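Local coordinates for protein deoxyribodipyrimidine photo-lyase (Oryza sativa Japonica Group, PDB 3UMV) that uses light of 300-600 nm and one bound FAD to split cyclobutane pyrimidine dimers in UV-damaged DNA back into two pyrimidines, at residues D271-P275 against H392-R396; R359-Y363 against L404-P410; D375-S381 against Y398-I403. All blocks are in the same frame, centred on the assembly; numbering follows the deposited sequence.

Helix 393-405 is the element common to all three contacts, which follow it from its first turn at the FAD to the loop that follows its last turn. Interaction 1, partly buried, packs a loop turn onto the N-terminal end beside the flavin, mostly by a proline CH-pi contact with a histidine ring and a single weak hydrogen bond. Interaction 3 is the wholly buried one, where two helices meet through tryptophans, a tyrosine and an aspartate. Interaction 2 lies nearer the surface and is the most polar, with waters, backbone carbonyls and an arginine beside an aromatic cluster. Interaction 3 touches both others, through M395 on one side and W406 on the other, whereas interactions 1 and 2 do not meet.

Interaction 1. Residues D271-P275 against H392-R396; sequences DRNDP and HGFMR. With FAD (flavin-adenine dinucleotide), chain I; URE (urea), chain J.
P275 lies over the ring of H392, where a type I beta turn, D271 to D274, packs against the first turn of helix 393-405 beside the FAD of this photolyase. The H392 side chain shows how one residue can serve several neighbours. Its CB sits near the urea oxygen, and CG lies anti to the backbone N (chi1 -178°), which swings the imidazole across to the turn. CG and CD2 then run beneath the proline: CD2 is 3.6 Å from P275 CG, and P275 CA stands 3.5 Å from the ring centroid, 5° off the normal, a CH-pi contact squarely over the face. ND1, buried here without a polar partner in the model, is 3.6 Å from P275 CA. CE1 approaches D274 O at 3.4 Å, and at the tip NE2 gives a weak, bent hydrogen bond to R272 O (3.0 Å, 128° at the hydrogen). The backbone N of H392 is held by E384, a residue of the same urea pocket.

Around this CH-pi contact, M395 CG closes on P275 CG at 3.7 Å from the helix side, while Y475 of helix 472-489 touches both residues. The side chains of F394 and N273 cross at about a right angle. The same helical turn serves the cofactor: G393 passes its CA close to the FAD ribityl chain, and R396, salt-bridged to the FAD-binding D427, reaches along the isoalloxazine until its NH1 is 3.1 Å from FAD C4X.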
loop_
_atom_site.group_PDB
_atom_site.type_symbol
_atom_site.label_atom_id
_atom_site.label_comp_id
_atom_site.label_asym_id
_atom_site.label_seq_id
_atom_site.Cartn_x
_atom_site.Cartn_y
_atom_site.Cartn_z
ATOM N N ASP A 271 -6.592 1.881 -22.413
ATOM C CA ASP A 271 -5.179 1.519 -22.492
ATOM C C ASP A 271 -4.612 0.815 -21.256
ATOM O O ASP A 271 -3.564 0.179 -21.341
ATOM C CB ASP A 271 -4.330 2.748 -22.834
ATOM C CG ASP A 271 -4.510 3.198 -24.286
ATOM O OD1 ASP A 271 -4.168 4.357 -24.602
ATOM O OD2 ASP A 271 -4.994 2.391 -25.113
ATOM N N ARG A 272 -5.305 0.904 -20.125
ATOM C CA ARG A 272 -4.770 0.365 -18.873
ATOM C C ARG A 272 -4.518 -1.143 -18.914
ATOM O O ARG A 272 -3.707 -1.661 -18.153
ATOM C CB ARG A 272 -5.681 0.701 -17.698
ATOM C CG ARG A 272 -7.013 0.001 -17.731
ATOM C CD ARG A 272 -7.821 0.349 -16.491
ATOM N NE ARG A 272 -8.932 -0.576 -16.305
ATOM C CZ ARG A 272 -8.866 -1.690 -15.583
ATOM N NH1 ARG A 272 -7.740 -2.019 -14.959
ATOM N NH2 ARG A 272 -9.931 -2.472 -15.476
ATOM N N ASN A 273 -5.207 -1.852 -19.801
ATOM C CA ASN A 273 -4.987 -3.291 -19.915
ATOM C C ASN A 273 -3.929 -3.686 -20.944
ATOM O O ASN A 273 -3.735 -4.875 -21.213
ATOM C CB ASN A 273 -6.307 -4.013 -20.196
ATOM C CG ASN A 273 -7.272 -3.929 -19.029
ATOM O OD1 ASN A 273 -6.930 -4.290 -17.903
ATOM N ND2 ASN A 273 -8.476 -3.427 -19.286
ATOM N N ASP A 274 -3.237 -2.693 -21.503
ATOM C CA ASP A 274 -2.273 -2.931 -22.577
ATOM C C ASP A 274 -0.826 -2.745 -22.098
ATOM O O ASP A 274 -0.364 -1.617 -21.935
ATOM C CB ASP A 274 -2.568 -1.970 -23.735
ATOM C CG ASP A 274 -1.721 -2.247 -24.956
ATOM O OD1 ASP A 274 -0.733 -3.011 -24.865
ATOM O OD2 ASP A 274 -2.043 -1.684 -26.024
ATOM N N PRO A 275 -0.104 -3.851 -21.860
ATOM C CA PRO A 275 1.241 -3.712 -21.285
ATOM C C PRO A 275 2.255 -3.026 -22.192
ATOM O O PRO A 275 3.336 -2.668 -21.718
ATOM C CB PRO A 275 1.653 -5.161 -21.010
ATOM C CG PRO A 275 0.340 -5.875 -20.836
ATOM C CD PRO A 275 -0.564 -5.247 -21.850
ATOM N N HIS A 392 3.505 -4.447 -14.967
ATOM C CA HIS A 392 2.276 -3.906 -15.501
ATOM C C HIS A 392 1.055 -4.615 -14.915
ATOM O O HIS A 392 1.022 -5.851 -14.826
ATOM C CB HIS A 392 2.255 -4.016 -17.026
ATOM C CG HIS A 392 1.031 -3.423 -17.631
ATOM N ND1 HIS A 392 0.990 -2.126 -18.096
ATOM C CD2 HIS A 392 -0.208 -3.934 -17.827
ATOM C CE1 HIS A 392 -0.220 -1.862 -18.549
ATOM N NE2 HIS A 392 -0.962 -2.945 -18.412
ATOM N N GLY A 393 0.054 -3.831 -14.526
ATOM C CA GLY A 393 -1.104 -4.349 -13.812
ATOM C C GLY A 393 -1.795 -5.516 -14.491
ATOM O O GLY A 393 -2.226 -6.474 -13.834
ATOM N N PHE A 394 -1.922 -5.452 -15.810
ATOM C CA PHE A 394 -2.546 -6.560 -16.514
ATOM C C PHE A 394 -1.635 -7.794 -16.421
ATOM O O PHE A 394 -2.102 -8.902 -16.187
ATOM C CB PHE A 394 -2.834 -6.221 -17.975
ATOM C CG PHE A 394 -3.538 -7.327 -18.701
ATOM C CD1 PHE A 394 -4.924 -7.390 -18.711
ATOM C CD2 PHE A 394 -2.820 -8.329 -19.330
ATOM C CE1 PHE A 394 -5.578 -8.414 -19.367
ATOM C CE2 PHE A 394 -3.473 -9.360 -19.984
ATOM C CZ PHE A 394 -4.851 -9.398 -20.000
ATOM N N MET A 395 -0.333 -7.587 -16.584
ATOM C CA MET A 395 0.611 -8.709 -16.514
ATOM C C MET A 395 0.662 -9.366 -15.112
ATOM O O MET A 395 0.959 -10.549 -15.017
ATOM C CB MET A 395 2.025 -8.328 -16.993
ATOM C CG MET A 395 2.152 -8.127 -18.518
ATOM S SD MET A 395 1.252 -9.334 -19.507
ATOM C CE MET A 395 2.048 -10.850 -18.994
ATOM N N ARG A 396 0.363 -8.623 -14.038
ATOM C CA ARG A 396 0.341 -9.233 -12.695
ATOM C C ARG A 396 -0.658 -10.388 -12.583
ATOM O O ARG A 396 -0.367 -11.418 -11.934
ATOM C CB ARG A 396 0.085 -8.187 -11.599
ATOM C CG ARG A 396 1.190 -7.166 -11.480
ATOM C CD ARG A 396 1.073 -6.363 -10.188
ATOM N NE ARG A 396 1.728 -5.066 -10.322
ATOM C CZ ARG A 396 2.198 -4.359 -9.304
ATOM N NH1 ARG A 396 2.122 -4.846 -8.076
ATOM N NH2 ARG A 396 2.765 -3.174 -9.515
HETATM P PA FAD I . -3.486 2.269 -12.072
HETATM O O1A FAD I . -4.161 1.436 -13.119
HETATM O O2A FAD I . -3.144 3.667 -12.511
HETATM O O5B FAD I . -4.416 2.282 -10.771
HETATM C C5B FAD I . -4.478 3.395 -9.905
HETATM C C4B FAD I . -4.608 2.920 -8.454
HETATM O O4B FAD I . -5.756 2.108 -8.262
HETATM C C3B FAD I . -3.445 2.040 -8.042
HETATM O O3B FAD I . -2.333 2.805 -7.642
HETATM C C2B FAD I . -4.041 1.291 -6.887
HETATM O O2B FAD I . -4.102 2.138 -5.754
HETATM C C1B FAD I . -5.457 1.070 -7.354
HETATM N N9A FAD I . -5.598 -0.242 -8.007
HETATM C C8A FAD I . -5.500 -0.531 -9.342
HETATM N N7A FAD I . -5.709 -1.860 -9.491
HETATM C C5A FAD I . -5.923 -2.418 -8.267
HETATM C C6A FAD I . -6.190 -3.716 -7.814
HETATM N N6A FAD I . -6.383 -4.733 -8.653
HETATM N N1A FAD I . -6.368 -3.949 -6.468
HETATM C C2A FAD I . -6.294 -2.906 -5.574
HETATM N N3A FAD I . -6.027 -1.630 -6.020
HETATM C C4A FAD I . -5.859 -1.396 -7.340
HETATM N N1 FAD I . -1.169 -3.354 -5.976
HETATM C C2 FAD I . -0.374 -2.735 -5.055
HETATM O O2 FAD I . -0.639 -1.568 -4.765
HETATM N N3 FAD I . 0.672 -3.416 -4.458
HETATM C C4 FAD I . 0.941 -4.730 -4.797
HETATM O O4 FAD I . 1.879 -5.333 -4.266
HETATM C C4X FAD I . 0.119 -5.355 -5.727
HETATM N N5 FAD I . 0.341 -6.655 -6.118
HETATM C C5X FAD I . -0.499 -7.265 -7.029
HETATM C C6 FAD I . -0.284 -8.601 -7.395
HETATM C C7 FAD I . -1.129 -9.220 -8.321
HETATM C C7M FAD I . -0.885 -10.660 -8.687
HETATM C C8 FAD I . -2.182 -8.490 -8.882
HETATM C C8M FAD I . -3.119 -9.098 -9.882
HETATM C C9 FAD I . -2.375 -7.168 -8.520
HETATM C C9A FAD I . -1.543 -6.559 -7.598
HETATM N N10 FAD I . -1.744 -5.240 -7.248
HETATM C C10 FAD I . -0.919 -4.661 -6.314
HETATM C "C1'" FAD I . -2.873 -4.411 -7.844
HETATM C "C2'" FAD I . -2.480 -3.633 -9.139
HETATM O "O2'" FAD I . -1.804 -4.427 -10.122
HETATM C "C3'" FAD I . -1.622 -2.381 -8.881
HETATM O "O3'" FAD I . -2.232 -1.601 -7.887
HETATM C "C4'" FAD I . -1.429 -1.510 -10.126
HETATM O "O4'" FAD I . -0.810 -2.268 -11.147
HETATM C "C5'" FAD I . -0.583 -0.300 -9.733
HETATM O "O5'" FAD I . -0.099 0.460 -10.814
HETATM P P FAD I . -0.704 1.924 -11.074
HETATM O O1P FAD I . -0.673 2.752 -9.805
HETATM O O2P FAD I . 0.041 2.572 -12.212
HETATM O O3P FAD I . -2.179 1.460 -11.535
HETATM C C URE J . 4.286 -0.307 -15.711
HETATM O O URE J . 4.870 -1.378 -15.544
HETATM N N1 URE J . 3.900 0.065 -16.911
HETATM N N2 URE J . 4.193 0.539 -14.716
#

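Interaction 2. Residues R359-Y363 against L404-P410; sequences REHIY and LEWTSGP. With EDO (1,2-ethanediol), chain F.
R359 reaches across to the chain that leaves helix 393-405, and its NE gives T407 O a hydrogen bond of 3.1 Å. A bend at chi2 (69°) turns the guanidinium toward the carbonyls of T407 and S408; S408 O lies over one of its faces. Water 1 accepts from R359 NH2 and donates to L404 O and T407 O, so T407 O is gripped twice, while R359 NH1 turns to D357 O and H354 O. Water 2 similarly accepts from E360 N and donates to E405 O. The backbones are joined directly by Y363 N to W406 O, 2.9 Å and nearly straight (165°).

E360 OE2 and E405 OE1, two acceptors, come within 3.2 Å; the repulsion is probably offset by K402 at E405 OE2 and by Y460 and an ethanediol hydroxyl at OE1. W406 NE1 and H361 O are buried without a hydrogen-bonding partner in the model, although H361 O receives a CA-H...O contact from W406 CA at 3.2 Å. H361 and Y363 each turn a ring edge to the W406 face, both in offset edge-to-face pairs. They form an aromatic cluster with W406, one of three tryptophans predicted to carry electrons, consistent with the tryptophan chain of photolyases.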
loop_
_atom_site.group_PDB
_atom_site.type_symbol
_atom_site.label_atom_id
_atom_site.label_comp_id
_atom_site.label_asym_id
_atom_site.label_seq_id
_atom_site.Cartn_x
_atom_site.Cartn_y
_atom_site.Cartn_z
ATOM N N ARG A 359 0.386 -31.294 -13.246
ATOM C CA ARG A 359 0.665 -30.021 -13.891
ATOM C C ARG A 359 1.542 -30.292 -15.114
ATOM O O ARG A 359 2.362 -31.209 -15.093
ATOM C CB ARG A 359 1.385 -29.073 -12.920
ATOM C CG ARG A 359 0.491 -28.323 -11.916
ATOM C CD ARG A 359 -0.144 -29.215 -10.832
ATOM N NE ARG A 359 -0.874 -28.355 -9.885
ATOM C CZ ARG A 359 -2.098 -28.581 -9.408
ATOM N NH1 ARG A 359 -2.769 -29.674 -9.732
ATOM N NH2 ARG A 359 -2.653 -27.699 -8.584
ATOM N N GLU A 360 1.366 -29.509 -16.172
ATOM C CA GLU A 360 2.128 -29.710 -17.404
ATOM C C GLU A 360 3.598 -29.342 -17.210
ATOM O O GLU A 360 4.494 -29.961 -17.787
ATOM C CB GLU A 360 1.513 -28.891 -18.542
ATOM C CG GLU A 360 1.407 -27.402 -18.237
ATOM C CD GLU A 360 0.779 -26.603 -19.370
ATOM O OE1 GLU A 360 0.207 -27.222 -20.294
ATOM O OE2 GLU A 360 0.863 -25.352 -19.331
ATOM N N HIS A 361 3.837 -28.321 -16.399
ATOM C CA HIS A 361 5.185 -27.936 -16.005
ATOM C C HIS A 361 5.235 -27.715 -14.500
ATOM O O HIS A 361 4.245 -27.321 -13.894
ATOM C CB HIS A 361 5.609 -26.637 -16.691
ATOM C CG HIS A 361 5.551 -26.692 -18.181
ATOM N ND1 HIS A 361 6.625 -27.084 -18.951
ATOM C CD2 HIS A 361 4.551 -26.404 -19.047
ATOM C CE1 HIS A 361 6.288 -27.039 -20.227
ATOM N NE2 HIS A 361 5.033 -26.635 -20.314
ATOM N N ILE A 362 6.397 -27.974 -13.905
ATOM C CA ILE A 362 6.642 -27.646 -12.508
ATOM C C ILE A 362 7.952 -26.862 -12.467
ATOM O O ILE A 362 8.990 -27.365 -12.907
ATOM C CB ILE A 362 6.733 -28.918 -11.618
ATOM C CG1 ILE A 362 5.388 -29.652 -11.544
ATOM C CG2 ILE A 362 7.143 -28.569 -10.207
ATOM C CD1 ILE A 362 4.347 -28.933 -10.688
ATOM N N TYR A 363 7.900 -25.620 -11.997
ATOM C CA TYR A 363 9.107 -24.824 -11.779
ATOM C C TYR A 363 9.333 -24.597 -10.303
ATOM O O TYR A 363 8.380 -24.461 -9.543
ATOM C CB TYR A 363 9.020 -23.461 -12.487
ATOM C CG TYR A 363 9.041 -23.595 -13.983
ATOM C CD1 TYR A 363 7.913 -23.317 -14.746
ATOM C CD2 TYR A 363 10.178 -24.055 -14.631
ATOM C CE1 TYR A 363 7.930 -23.476 -16.119
ATOM C CE2 TYR A 363 10.204 -24.214 -15.993
ATOM C CZ TYR A 363 9.089 -23.927 -16.735
ATOM O OH TYR A 363 9.130 -24.096 -18.100
ATOM N N LEU A 404 0.351 -20.560 -10.353
ATOM C CA LEU A 404 -0.607 -21.621 -10.016
ATOM C C LEU A 404 -0.482 -22.809 -10.973
ATOM O O LEU A 404 -0.492 -23.988 -10.564
ATOM C CB LEU A 404 -2.036 -21.079 -10.062
ATOM C CG LEU A 404 -3.143 -22.125 -9.926
ATOM C CD1 LEU A 404 -3.043 -22.838 -8.575
ATOM C CD2 LEU A 404 -4.514 -21.472 -10.095
ATOM N N GLU A 405 -0.343 -22.503 -12.258
ATOM C CA GLU A 405 -0.301 -23.553 -13.272
ATOM C C GLU A 405 0.983 -24.383 -13.246
ATOM O O GLU A 405 0.993 -25.516 -13.697
ATOM C CB GLU A 405 -0.457 -22.920 -14.647
ATOM C CG GLU A 405 -0.844 -23.893 -15.739
ATOM C CD GLU A 405 -1.161 -23.190 -17.041
ATOM O OE1 GLU A 405 -1.614 -23.868 -17.976
ATOM O OE2 GLU A 405 -0.983 -21.958 -17.126
ATOM N N TRP A 406 2.064 -23.811 -12.731
ATOM C CA TRP A 406 3.367 -24.455 -12.800
ATOM C C TRP A 406 3.936 -24.788 -11.424
ATOM O O TRP A 406 5.144 -24.910 -11.268
ATOM C CB TRP A 406 4.372 -23.557 -13.536
ATOM C CG TRP A 406 3.954 -23.193 -14.920
ATOM C CD1 TRP A 406 3.139 -23.908 -15.755
ATOM C CD2 TRP A 406 4.310 -22.004 -15.624
ATOM N NE1 TRP A 406 2.983 -23.231 -16.951
ATOM C CE2 TRP A 406 3.692 -22.059 -16.886
ATOM C CE3 TRP A 406 5.094 -20.890 -15.304
ATOM C CZ2 TRP A 406 3.834 -21.039 -17.830
ATOM C CZ3 TRP A 406 5.246 -19.884 -16.254
ATOM C CH2 TRP A 406 4.612 -19.966 -17.491
ATOM N N THR A 407 3.084 -24.907 -10.416
ATOM C CA THR A 407 3.580 -25.365 -9.125
ATOM C C THR A 407 2.732 -26.507 -8.595
ATOM O O THR A 407 1.647 -26.781 -9.112
ATOM C CB THR A 407 3.703 -24.225 -8.089
ATOM O OG1 THR A 407 2.429 -23.603 -7.898
ATOM C CG2 THR A 407 4.710 -23.182 -8.562
ATOM N N SER A 408 3.240 -27.186 -7.574
ATOM C CA SER A 408 2.629 -28.425 -7.100
ATOM C C SER A 408 1.209 -28.269 -6.537
ATOM O O SER A 408 0.402 -29.200 -6.614
ATOM C CB SER A 408 3.541 -29.128 -6.082
ATOM O OG SER A 408 3.745 -28.310 -4.940
ATOM N N GLY A 409 0.897 -27.101 -5.978
ATOM C CA GLY A 409 -0.440 -26.836 -5.478
ATOM C C GLY A 409 -0.630 -25.360 -5.204
ATOM O O GLY A 409 0.342 -24.597 -5.204
ATOM N N PRO A 410 -1.883 -24.945 -4.978
ATOM C CA PRO A 410 -2.242 -23.535 -4.795
ATOM C C PRO A 410 -1.572 -22.877 -3.598
ATOM O O PRO A 410 -1.231 -21.702 -3.692
ATOM C CB PRO A 410 -3.769 -23.573 -4.610
ATOM C CG PRO A 410 -4.079 -24.968 -4.226
ATOM C CD PRO A 410 -3.062 -25.819 -4.941
HETATM C C1 EDO F . -3.691 -26.631 -17.604
HETATM O O1 EDO F . -2.388 -26.434 -17.208
HETATM C C2 EDO F . -4.703 -25.997 -16.947
HETATM O O2 EDO F . -5.996 -26.139 -17.388
HETATM O O HOH W 1 -0.646 -25.437 -8.326
HETATM O O HOH W 2 -0.476 -27.396 -15.606
#

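Interaction 3. Residues D375-S381 against Y398-I403; sequences DPLWNAS and YWAKKI
W378, the residue that buries most surface here, fits as a knob into a hole formed by Y398, W399, K402 and I403. Its NE1 donates to W399 O at 2.9 Å, nearly straight (167°) and in the indole plane, meeting the carbonyl on a lone pair; this bond fixes the ring's rotation. W378 CD1 meets K402 CB at 3.3 Å, and CZ2 reaches I403 CG1. W399 lies almost parallel to it, planes 9° apart, but the rings are slid so far that they barely overlap: contact is made at the rim, where W378 CZ2 is 3.3 Å from W399 NE1. W399 NE1 is hydrogen-bonded to Q382 OE1. Both tryptophans are predicted carriers of a radical electron-transfer chain, and W399 lies next to the FAD.

Y398, with CG anti to the backbone N, extends toward the start of the other helix. Y398 OH donates to D375 OD1 at a short 2.5 Å, and the acceptor uses its syn lone pair, while L377 CD2 covers one ring face in a CH-pi contact. D375 is the N-cap of helix 376-388: its OD2 accepts from W378 N, so a single carboxylate caps one helix and ties it to the other.

The axes of 376-381 and 398-403 pass 9.8 Å apart, at 118° between their N-to-C directions. Helices 463-469 and 472-489 pack on the L377 side, and helix 410-424 lies against W399 and I403.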
loop_
_atom_site.group_PDB
_atom_site.type_symbol
_atom_site.label_atom_id
_atom_site.label_comp_id
_atom_site.label_asym_id
_atom_site.label_seq_id
_atom_site.Cartn_x
_atom_site.Cartn_y
_atom_site.Cartn_z
ATOM N N ASP A 375 8.051 -19.989 -21.107
ATOM C CA ASP A 375 7.099 -18.949 -21.535
ATOM C C ASP A 375 7.756 -17.566 -21.574
ATOM O O ASP A 375 8.012 -16.974 -20.527
ATOM C CB ASP A 375 5.907 -18.960 -20.569
ATOM C CG ASP A 375 4.827 -17.929 -20.922
ATOM O OD1 ASP A 375 3.681 -18.069 -20.425
ATOM O OD2 ASP A 375 5.098 -16.998 -21.700
ATOM N N PRO A 376 8.044 -17.038 -22.779
ATOM C CA PRO A 376 8.777 -15.774 -22.836
ATOM C C PRO A 376 7.946 -14.583 -22.367
ATOM O O PRO A 376 8.523 -13.607 -21.912
ATOM C CB PRO A 376 9.123 -15.630 -24.320
ATOM C CG PRO A 376 8.081 -16.414 -25.016
ATOM C CD PRO A 376 7.779 -17.581 -24.124
ATOM N N LEU A 377 6.629 -14.673 -22.492
ATOM C CA LEU A 377 5.737 -13.638 -21.987
ATOM C C LEU A 377 5.797 -13.603 -20.448
ATOM O O LEU A 377 5.921 -12.539 -19.852
ATOM C CB LEU A 377 4.313 -13.858 -22.481
ATOM C CG LEU A 377 3.293 -12.846 -21.943
ATOM C CD1 LEU A 377 3.721 -11.399 -22.249
ATOM C CD2 LEU A 377 1.917 -13.137 -22.509
ATOM N N TRP A 378 5.765 -14.775 -19.818
ATOM C CA TRP A 378 5.862 -14.841 -18.365
ATOM C C TRP A 378 7.226 -14.350 -17.907
ATOM O O TRP A 378 7.332 -13.534 -16.994
ATOM C CB TRP A 378 5.601 -16.257 -17.850
ATOM C CG TRP A 378 5.435 -16.231 -16.360
ATOM C CD1 TRP A 378 4.256 -16.081 -15.678
ATOM C CD2 TRP A 378 6.477 -16.258 -15.368
ATOM N NE1 TRP A 378 4.496 -16.045 -14.330
ATOM C CE2 TRP A 378 5.847 -16.161 -14.103
ATOM C CE3 TRP A 378 7.877 -16.382 -15.423
ATOM C CZ2 TRP A 378 6.567 -16.153 -12.903
ATOM C CZ3 TRP A 378 8.591 -16.395 -14.230
ATOM C CH2 TRP A 378 7.929 -16.285 -12.983
ATOM N N ASN A 379 8.279 -14.835 -18.562
ATOM C CA ASN A 379 9.613 -14.375 -18.231
ATOM C C ASN A 379 9.726 -12.860 -18.275
ATOM O O ASN A 379 10.362 -12.268 -17.404
ATOM C CB ASN A 379 10.656 -14.984 -19.183
ATOM C CG ASN A 379 10.831 -16.478 -19.009
ATOM O OD1 ASN A 379 11.396 -17.139 -19.886
ATOM N ND2 ASN A 379 10.362 -17.025 -17.895
ATOM N N ALA A 380 9.123 -12.237 -19.292
ATOM C CA ALA A 380 9.152 -10.782 -19.442
ATOM C C ALA A 380 8.474 -10.092 -18.262
ATOM O O ALA A 380 8.978 -9.106 -17.747
ATOM C CB ALA A 380 8.496 -10.349 -20.796
ATOM N N SER A 381 7.334 -10.622 -17.835
ATOM C CA SER A 381 6.610 -10.025 -16.719
ATOM C C SER A 381 7.431 -10.127 -15.437
ATOM O O SER A 381 7.522 -9.170 -14.673
ATOM C CB SER A 381 5.218 -10.645 -16.554
ATOM O OG SER A 381 5.261 -11.985 -16.099
ATOM N N TYR A 398 -1.773 -12.360 -15.181
ATOM C CA TYR A 398 -1.194 -13.445 -15.965
ATOM C C TYR A 398 -0.064 -14.130 -15.191
ATOM O O TYR A 398 -0.040 -15.347 -15.044
ATOM C CB TYR A 398 -0.655 -12.888 -17.283
ATOM C CG TYR A 398 -0.053 -13.924 -18.201
ATOM C CD1 TYR A 398 1.312 -14.193 -18.192
ATOM C CD2 TYR A 398 -0.859 -14.642 -19.075
ATOM C CE1 TYR A 398 1.860 -15.153 -19.058
ATOM C CE2 TYR A 398 -0.329 -15.591 -19.925
ATOM C CZ TYR A 398 1.018 -15.852 -19.908
ATOM O OH TYR A 398 1.514 -16.808 -20.766
ATOM N N TRP A 399 0.838 -13.311 -14.665
ATOM C CA TRP A 399 2.024 -13.761 -13.935
ATOM C C TRP A 399 1.661 -14.670 -12.772
ATOM O O TRP A 399 2.208 -15.772 -12.626
ATOM C CB TRP A 399 2.777 -12.526 -13.449
ATOM C CG TRP A 399 3.898 -12.768 -12.513
ATOM C CD1 TRP A 399 5.184 -13.097 -12.833
ATOM C CD2 TRP A 399 3.863 -12.617 -11.093
ATOM N NE1 TRP A 399 5.944 -13.194 -11.690
ATOM C CE2 TRP A 399 5.154 -12.910 -10.609
ATOM C CE3 TRP A 399 2.862 -12.273 -10.181
ATOM C CZ2 TRP A 399 5.466 -12.875 -9.252
ATOM C CZ3 TRP A 399 3.175 -12.242 -8.841
ATOM C CH2 TRP A 399 4.461 -12.529 -8.386
ATOM N N ALA A 400 0.718 -14.250 -11.950
ATOM C CA ALA A 400 0.376 -15.047 -10.785
ATOM C C ALA A 400 -0.388 -16.322 -11.153
ATOM O O ALA A 400 -0.236 -17.357 -10.505
ATOM C CB ALA A 400 -0.414 -14.207 -9.762
ATOM N N LYS A 401 -1.227 -16.240 -12.179
ATOM C CA LYS A 401 -1.955 -17.415 -12.633
ATOM C C LYS A 401 -1.051 -18.503 -13.208
ATOM O O LYS A 401 -1.321 -19.704 -13.032
ATOM C CB LYS A 401 -3.038 -17.023 -13.626
ATOM C CG LYS A 401 -4.184 -16.297 -12.949
ATOM C CD LYS A 401 -5.352 -16.085 -13.884
ATOM C CE LYS A 401 -6.480 -15.328 -13.147
ATOM N NZ LYS A 401 -7.161 -16.191 -12.149
ATOM N N LYS A 402 0.014 -18.109 -13.901
ATOM C CA LYS A 402 0.983 -19.110 -14.367
ATOM C C LYS A 402 1.694 -19.794 -13.200
ATOM O O LYS A 402 2.047 -20.972 -13.273
ATOM C CB LYS A 402 2.008 -18.498 -15.315
ATOM C CG LYS A 402 1.434 -18.031 -16.640
ATOM C CD LYS A 402 0.841 -19.195 -17.415
ATOM C CE LYS A 402 -0.602 -18.914 -17.769
ATOM N NZ LYS A 402 -1.146 -19.857 -18.803
ATOM N N ILE A 403 1.905 -19.067 -12.105
ATOM C CA ILE A 403 2.546 -19.680 -10.951
ATOM C C ILE A 403 1.661 -20.797 -10.396
ATOM O O ILE A 403 2.154 -21.874 -10.059
ATOM C CB ILE A 403 2.878 -18.635 -9.883
ATOM C CG1 ILE A 403 3.851 -17.612 -10.446
ATOM C CG2 ILE A 403 3.480 -19.292 -8.650
ATOM C CD1 ILE A 403 4.190 -16.479 -9.490
#